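Local coordinates for protein alginate lyase, family PL7 (Zobellia galactanivorans, PDB 4BE3) that cleaves the algal polysaccharide alginate as an exolytic lyase of family PL7, probably at mannuronate and guluronate linkages, at residues 79-85 and 302-308; 132-136 and 180-184. All coordinates share one frame. Numbering follows the deposited sequence.

The two contacts occupy different sheets of the β-jelly roll of this PL7 lyase. Contact 1 joins two neighbouring strands in the seven-stranded sheet, whereas contact 2 adds a short edge segment to strand 133-141 of the other sheet. Their centres are 23 Å apart and their nearest atoms about 10 Å, so they do not touch. The chain connects them: beyond Gly184, which is backbone-bonded to Val88 farther along strand 80-90, it enters strand 187-194, the other neighbour of 80-85. The pocket that includes Arg65, His111, Tyr255 and Lys257 holds a tartaric acid. The side chain of Leu82 in contact 1 is about 12 Å from the bound S,R meso-tartaric acid (SRT), behind the strand bearing Tyr255 and Lys257.

Contact 1 (79-85 and 302-308); sequences GGKLNAT and EATLGSG
This contact is an antiparallel pairing of two strands inside the seven-stranded sheet of the jelly roll, where 302-306 runs beside 80-85 at 175° with axes 4.6 Å apart. Extended backbones place Lys81 opposite Gly306, Asn83 opposite Thr304 and Thr85 opposite Glu302 as hydrogen-bonded pairs; Leu82-Leu305 and Ala84-Ala303 are the non-hydrogen-bonded pairs between them. Lys81 N to Gly306 O and Gly306 N to Lys81 O are both 2.8 Å, Asn83 N to Thr304 O is 2.9 Å and Thr304 N to Asn83 O 2.8 Å. Thr85 N reaches Glu302 O at 3.0 Å, while the return bond from Glu302 N to Thr85 O is weak at 3.4 Å. Past Gly306 the chain leaves the strand and brings Gly308 beside Gly80, Gly80 N 3.6 Å from Gly308 N. Leu82 (chi1 t, chi2 p), Leu305 (m, t), Ala84 and Ala303 form the apolar face; CD1 of Leu82 lies 3.8 Å from CD2 of Leu305, and both leucines cover Phe256 of the opposing sheet and Trp14. Lys81, Asn83, Thr85, Thr304 and Glu302 make the other face polar: Thr304 OG1 donates to Glu302 OE2 (2.9 Å) within one strand, and Lys81 NZ, also bonded to Ser309, reaches a water (3.1 Å) that donates to Ser307 O (2.7 Å). Backbone bonds thus join the strands, and the polar face adds water-mediated links.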
ATOM      1  N   GLY A  79       2.852   4.975   3.377  1.00 26.80           N
ATOM      2  CA  GLY A  79       1.965   6.212   3.184  1.00 25.02           C
ATOM      3  C   GLY A  79       0.638   5.974   2.617  1.00 22.53           C
ATOM      4  O   GLY A  79       0.229   4.811   2.320  1.00 23.65           O
ATOM      5  N   GLY A  80      -0.144   7.088   2.557  1.00 21.20           N
ATOM      6  CA  GLY A  80      -1.481   6.964   2.045  1.00 20.47           C
ATOM      7  C   GLY A  80      -2.134   8.352   2.228  1.00 22.52           C
ATOM      8  O   GLY A  80      -1.655   9.137   3.072  1.00 19.70           O
ATOM      9  N   LYS A  81      -3.162   8.596   1.483  1.00 19.04           N
ATOM     10  CA  LYS A  81      -3.873   9.925   1.576  1.00 20.77           C
ATOM     11  C   LYS A  81      -5.305   9.689   1.518  1.00 21.27           C
ATOM     12  O   LYS A  81      -5.862   8.875   0.693  1.00 22.05           O
ATOM     13  CB  LYS A  81      -3.415  10.779   0.375  1.00 22.47           C
ATOM     14  CG  LYS A  81      -4.040  12.180   0.436  1.00 21.65           C
ATOM     15  CD  LYS A  81      -3.762  12.986  -0.862  1.00 22.93           C
ATOM     16  CE  LYS A  81      -2.278  13.261  -0.978  1.00 30.00           C
ATOM     17  NZ  LYS A  81      -2.028  14.053  -2.249  1.00 29.06           N
ATOM     18  N   LEU A  82      -6.060  10.412   2.399  1.00 18.32           N
ATOM     19  CA  LEU A  82      -7.467  10.332   2.389  1.00 16.83           C
ATOM     20  C   LEU A  82      -7.989  11.787   2.264  1.00 19.38           C
ATOM     21  O   LEU A  82      -7.537  12.668   3.017  1.00 19.70           O
ATOM     22  CB  LEU A  82      -7.997   9.762   3.731  1.00 17.46           C
ATOM     23  CG  LEU A  82      -9.500   9.881   3.943  1.00 16.21           C
ATOM     24  CD1 LEU A  82     -10.294   8.950   2.906  1.00 17.76           C
ATOM     25  CD2 LEU A  82      -9.794   9.308   5.387  1.00 18.57           C
ATOM     26  N   ASN A  83      -8.889  12.055   1.318  1.00 17.72           N
ATOM     27  CA  ASN A  83      -9.555  13.351   1.206  1.00 21.42           C
ATOM     28  C   ASN A  83     -11.019  13.199   1.409  1.00 20.81           C
ATOM     29  O   ASN A  83     -11.665  12.329   0.770  1.00 22.90           O
ATOM     30  CB  ASN A  83      -9.368  13.878  -0.277  1.00 20.51           C
ATOM     31  CG  ASN A  83      -8.000  14.532  -0.472  1.00 25.59           C
ATOM     32  OD1 ASN A  83      -7.834  15.733  -0.138  1.00 25.95           O
ATOM     33  ND2 ASN A  83      -7.040  13.796  -0.764  1.00 24.69           N
ATOM     34  N   ALA A  84     -11.640  14.062   2.259  1.00 19.99           N
ATOM     35  CA  ALA A  84     -13.019  14.019   2.419  1.00 21.21           C
ATOM     36  C   ALA A  84     -13.663  15.416   2.419  1.00 20.57           C
ATOM     37  O   ALA A  84     -13.056  16.371   2.814  1.00 21.20           O
ATOM     38  CB  ALA A  84     -13.399  13.352   3.758  1.00 21.05           C
ATOM     39  N   THR A  85     -14.876  15.538   1.916  1.00 21.22           N
ATOM     40  CA  THR A  85     -15.650  16.789   2.081  1.00 21.54           C
ATOM     41  C   THR A  85     -16.949  16.362   2.654  1.00 21.79           C
ATOM     42  O   THR A  85     -17.629  15.445   2.121  1.00 20.65           O
ATOM     43  CB  THR A  85     -15.867  17.475   0.699  1.00 23.96           C
ATOM     44  OG1 THR A  85     -14.549  17.900   0.234  1.00 25.29           O
ATOM     45  CG2 THR A  85     -16.700  18.668   0.869  1.00 23.00           C
ATOM     46  N   GLU A 302     -17.623  13.750  -0.841  1.00 26.62           N
ATOM     47  CA  GLU A 302     -16.424  13.249  -1.549  1.00 30.24           C
ATOM     48  C   GLU A 302     -15.653  12.455  -0.513  1.00 29.60           C
ATOM     49  O   GLU A 302     -15.606  12.847   0.727  1.00 26.37           O
ATOM     50  CB  GLU A 302     -15.583  14.418  -1.983  1.00 28.79           C
ATOM     51  CG  GLU A 302     -14.132  13.852  -2.195  1.00 42.20           C
ATOM     52  CD  GLU A 302     -13.165  14.660  -3.097  1.00 57.99           C
ATOM     53  OE1 GLU A 302     -13.199  15.884  -3.053  1.00 58.90           O
ATOM     54  OE2 GLU A 302     -12.297  14.042  -3.839  1.00 61.08           O
ATOM     55  N   ALA A 303     -15.121  11.273  -0.903  1.00 25.51           N
ATOM     56  CA  ALA A 303     -14.245  10.442  -0.011  1.00 23.78           C
ATOM     57  C   ALA A 303     -13.294   9.796  -1.043  1.00 26.25           C
ATOM     58  O   ALA A 303     -13.732   8.922  -1.848  1.00 28.84           O
ATOM     59  CB  ALA A 303     -15.059   9.399   0.702  1.00 25.81           C
ATOM     60  N   THR A 304     -12.031  10.170  -1.034  1.00 23.15           N
ATOM     61  CA  THR A 304     -11.059   9.641  -2.021  1.00 23.63           C
ATOM     62  C   THR A 304      -9.866   9.116  -1.308  1.00 24.54           C
ATOM     63  O   THR A 304      -9.252   9.894  -0.544  1.00 25.74           O
ATOM     64  CB  THR A 304     -10.639  10.834  -2.933  1.00 26.94           C
ATOM     65  OG1 THR A 304     -11.894  11.233  -3.529  1.00 32.70           O
ATOM     66  CG2 THR A 304      -9.697  10.425  -4.116  1.00 30.18           C
ATOM     67  N   LEU A 305      -9.388   7.935  -1.719  1.00 24.03           N
ATOM     68  CA  LEU A 305      -8.111   7.382  -1.247  1.00 22.11           C
ATOM     69  C   LEU A 305      -7.062   7.591  -2.281  1.00 23.48           C
ATOM     70  O   LEU A 305      -7.371   7.420  -3.491  1.00 26.33           O
ATOM     71  CB  LEU A 305      -8.296   5.875  -0.956  1.00 21.59           C
ATOM     72  CG  LEU A 305      -9.332   5.595   0.136  1.00 23.20           C
ATOM     73  CD1 LEU A 305      -9.818   4.154   0.143  1.00 25.14           C
ATOM     74  CD2 LEU A 305      -8.515   5.849   1.540  1.00 21.67           C
ATOM     75  N   GLY A 306      -5.844   7.894  -1.899  1.00 24.96           N
ATOM     76  CA  GLY A 306      -4.702   7.917  -2.917  1.00 26.68           C
ATOM     77  C   GLY A 306      -3.384   7.712  -2.177  1.00 26.23           C
ATOM     78  O   GLY A 306      -3.328   7.270  -1.004  1.00 22.73           O
ATOM     79  N   SER A 307      -2.308   7.922  -2.933  1.00 23.95           N
ATOM     80  CA  SER A 307      -1.053   7.650  -2.359  1.00 26.72           C
ATOM     81  C   SER A 307      -0.642   8.965  -1.598  1.00 25.94           C
ATOM     82  O   SER A 307      -0.994  10.064  -1.946  1.00 28.11           O
ATOM     83  CB  SER A 307      -0.167   7.022  -3.516  1.00 32.40           C
ATOM     84  OG  SER A 307       0.058   8.135  -4.139  1.00 36.87           O
ATOM     85  N   GLY A 308       0.174   8.759  -0.564  1.00 23.32           N
ATOM     86  CA  GLY A 308       0.843   9.851   0.127  1.00 24.16           C
ATOM     87  C   GLY A 308       1.690  10.683  -0.872  1.00 25.85           C
ATOM     88  O   GLY A 308       2.245  10.122  -1.891  1.00 22.62           O
TER
HETATM   89  O   HOH W   1      -2.161  11.470  -3.900  1.00 37.26           O
HETATM   90  O   HOH W   2     -12.444  16.278  -0.398  1.00 32.22           O

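Contact 2 (132-136 and 180-184); sequences TKGSV and GIALG
Two reciprocal backbone hydrogen bonds hold the segments together: Gly134 N donates to Ile181 O at 2.7 Å, and Ile181 N to Gly134 O at 2.8 Å, making Gly134-Ile181 an antiparallel hydrogen-bonded pair with CA atoms 5.2 Å apart. Ile181 O also accepts from Tyr125 OH. A water bridges the segments next to this pair, donating to Thr132 O (2.6 Å) and accepting from Leu183 N (3.0 Å), and Ala182 CA approaches Thr132 O at 3.3 Å. Pairing is brief, because the segments diverge, their end-to-end directions 111° apart. Gly180 CA presses to 3.0 Å from Gly134 O, where a CB would clash with that oxygen. Lys133 turns its end away to bond Glu178 O. Farther out, Ile181 (m, m) lays CG1 4.2 Å from CG2 of Val136 (chi1 t), and both side chains touch Phe187. Such a brief, weakly bonded strand of about two residues, 181-182, paired to strand 133-141 just before the chain crosses to strand 187-194 of the facing sheet, suits the two-layered β-jelly roll of PL7 lyases.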
ATOM      1  N   THR A 132     -24.997  26.919  18.155  1.00 25.24           N
ATOM      2  CA  THR A 132     -25.068  26.908  16.667  1.00 27.86           C
ATOM      3  C   THR A 132     -23.711  26.371  16.152  1.00 27.12           C
ATOM      4  O   THR A 132     -23.702  25.589  15.199  1.00 27.96           O
ATOM      5  CB  THR A 132     -25.325  28.320  16.137  1.00 31.73           C
ATOM      6  OG1 THR A 132     -26.663  28.660  16.589  1.00 28.91           O
ATOM      7  CG2 THR A 132     -25.299  28.332  14.602  1.00 35.57           C
ATOM      8  N   LYS A 133     -22.603  26.768  16.759  1.00 23.53           N
ATOM      9  CA  LYS A 133     -21.307  26.394  16.151  1.00 23.60           C
ATOM     10  C   LYS A 133     -20.726  25.321  17.035  1.00 23.70           C
ATOM     11  O   LYS A 133     -20.735  25.408  18.294  1.00 21.78           O
ATOM     12  CB  LYS A 133     -20.299  27.563  16.189  1.00 27.10           C
ATOM     13  CG  LYS A 133     -20.842  28.598  15.226  1.00 29.87           C
ATOM     14  CD  LYS A 133     -19.909  29.716  15.055  1.00 35.82           C
ATOM     15  CE  LYS A 133     -20.219  30.837  15.951  1.00 45.34           C
ATOM     16  NZ  LYS A 133     -20.047  32.040  15.083  1.00 41.93           N
ATOM     17  N   GLY A 134     -20.100  24.343  16.357  1.00 21.69           N
ATOM     18  CA  GLY A 134     -19.377  23.269  17.047  1.00 19.73           C
ATOM     19  C   GLY A 134     -17.864  23.453  16.725  1.00 20.83           C
ATOM     20  O   GLY A 134     -17.463  24.417  16.043  1.00 22.22           O
ATOM     21  N   SER A 135     -17.049  22.480  17.164  1.00 17.93           N
ATOM     22  CA  SER A 135     -15.628  22.584  17.012  1.00 16.97           C
ATOM     23  C   SER A 135     -15.216  21.332  16.182  1.00 18.55           C
ATOM     24  O   SER A 135     -15.809  20.253  16.255  1.00 18.70           O
ATOM     25  CB  SER A 135     -14.926  22.435  18.376  1.00 17.77           C
ATOM     26  OG  SER A 135     -15.299  23.536  19.254  1.00 20.59           O
ATOM     27  N   VAL A 136     -14.139  21.549  15.472  1.00 15.57           N
ATOM     28  CA  VAL A 136     -13.430  20.398  14.769  1.00 15.50           C
ATOM     29  C   VAL A 136     -12.063  20.335  15.369  1.00 17.14           C
ATOM     30  O   VAL A 136     -11.367  21.388  15.540  1.00 16.69           O
ATOM     31  CB  VAL A 136     -13.281  20.730  13.274  1.00 14.91           C
ATOM     32  CG1 VAL A 136     -12.382  19.604  12.592  1.00 17.10           C
ATOM     33  CG2 VAL A 136     -14.699  20.636  12.600  1.00 17.75           C
ATOM     34  N   GLY A 180     -16.212  28.504  15.323  1.00 26.12           N
ATOM     35  CA  GLY A 180     -16.553  27.085  14.944  1.00 22.58           C
ATOM     36  C   GLY A 180     -17.384  26.872  13.683  1.00 24.77           C
ATOM     37  O   GLY A 180     -17.622  27.784  12.865  1.00 23.54           O
ATOM     38  N   ILE A 181     -17.897  25.647  13.587  1.00 20.45           N
ATOM     39  CA  ILE A 181     -18.508  25.121  12.323  1.00 22.87           C
ATOM     40  C   ILE A 181     -19.892  24.670  12.728  1.00 23.38           C
ATOM     41  O   ILE A 181     -20.032  23.906  13.658  1.00 22.41           O
ATOM     42  CB  ILE A 181     -17.652  23.914  11.773  1.00 20.41           C
ATOM     43  CG1 ILE A 181     -16.191  24.381  11.495  1.00 22.77           C
ATOM     44  CG2 ILE A 181     -18.432  23.341  10.545  1.00 19.56           C
ATOM     45  CD1 ILE A 181     -16.008  25.484  10.424  1.00 24.34           C
ATOM     46  N   ALA A 182     -20.922  25.154  12.011  1.00 23.14           N
ATOM     47  CA  ALA A 182     -22.343  24.800  12.285  1.00 24.22           C
ATOM     48  C   ALA A 182     -22.694  23.362  11.801  1.00 25.98           C
ATOM     49  O   ALA A 182     -22.052  22.829  10.882  1.00 24.00           O
ATOM     50  CB  ALA A 182     -23.262  25.877  11.558  1.00 25.93           C
ATOM     51  N   LEU A 183     -23.720  22.769  12.352  1.00 24.26           N
ATOM     52  CA  LEU A 183     -24.330  21.606  11.651  1.00 22.63           C
ATOM     53  C   LEU A 183     -24.737  22.003  10.299  1.00 25.88           C
ATOM     54  O   LEU A 183     -25.258  23.120  10.083  1.00 24.77           O
ATOM     55  CB  LEU A 183     -25.595  21.082  12.417  1.00 22.79           C
ATOM     56  CG  LEU A 183     -25.265  20.606  13.867  1.00 23.34           C
ATOM     57  CD1 LEU A 183     -26.577  20.184  14.475  1.00 24.76           C
ATOM     58  CD2 LEU A 183     -24.234  19.402  13.817  1.00 21.83           C
ATOM     59  N   GLY A 184     -24.467  21.119   9.325  1.00 24.32           N
ATOM     60  CA  GLY A 184     -24.958  21.401   7.976  1.00 26.31           C
ATOM     61  C   GLY A 184     -23.961  22.300   7.240  1.00 28.70           C
ATOM     62  O   GLY A 184     -24.214  22.669   6.061  1.00 27.59           O
TER
HETATM   63  O   HOH W   3     -25.659  24.246  14.094  1.00 22.58           O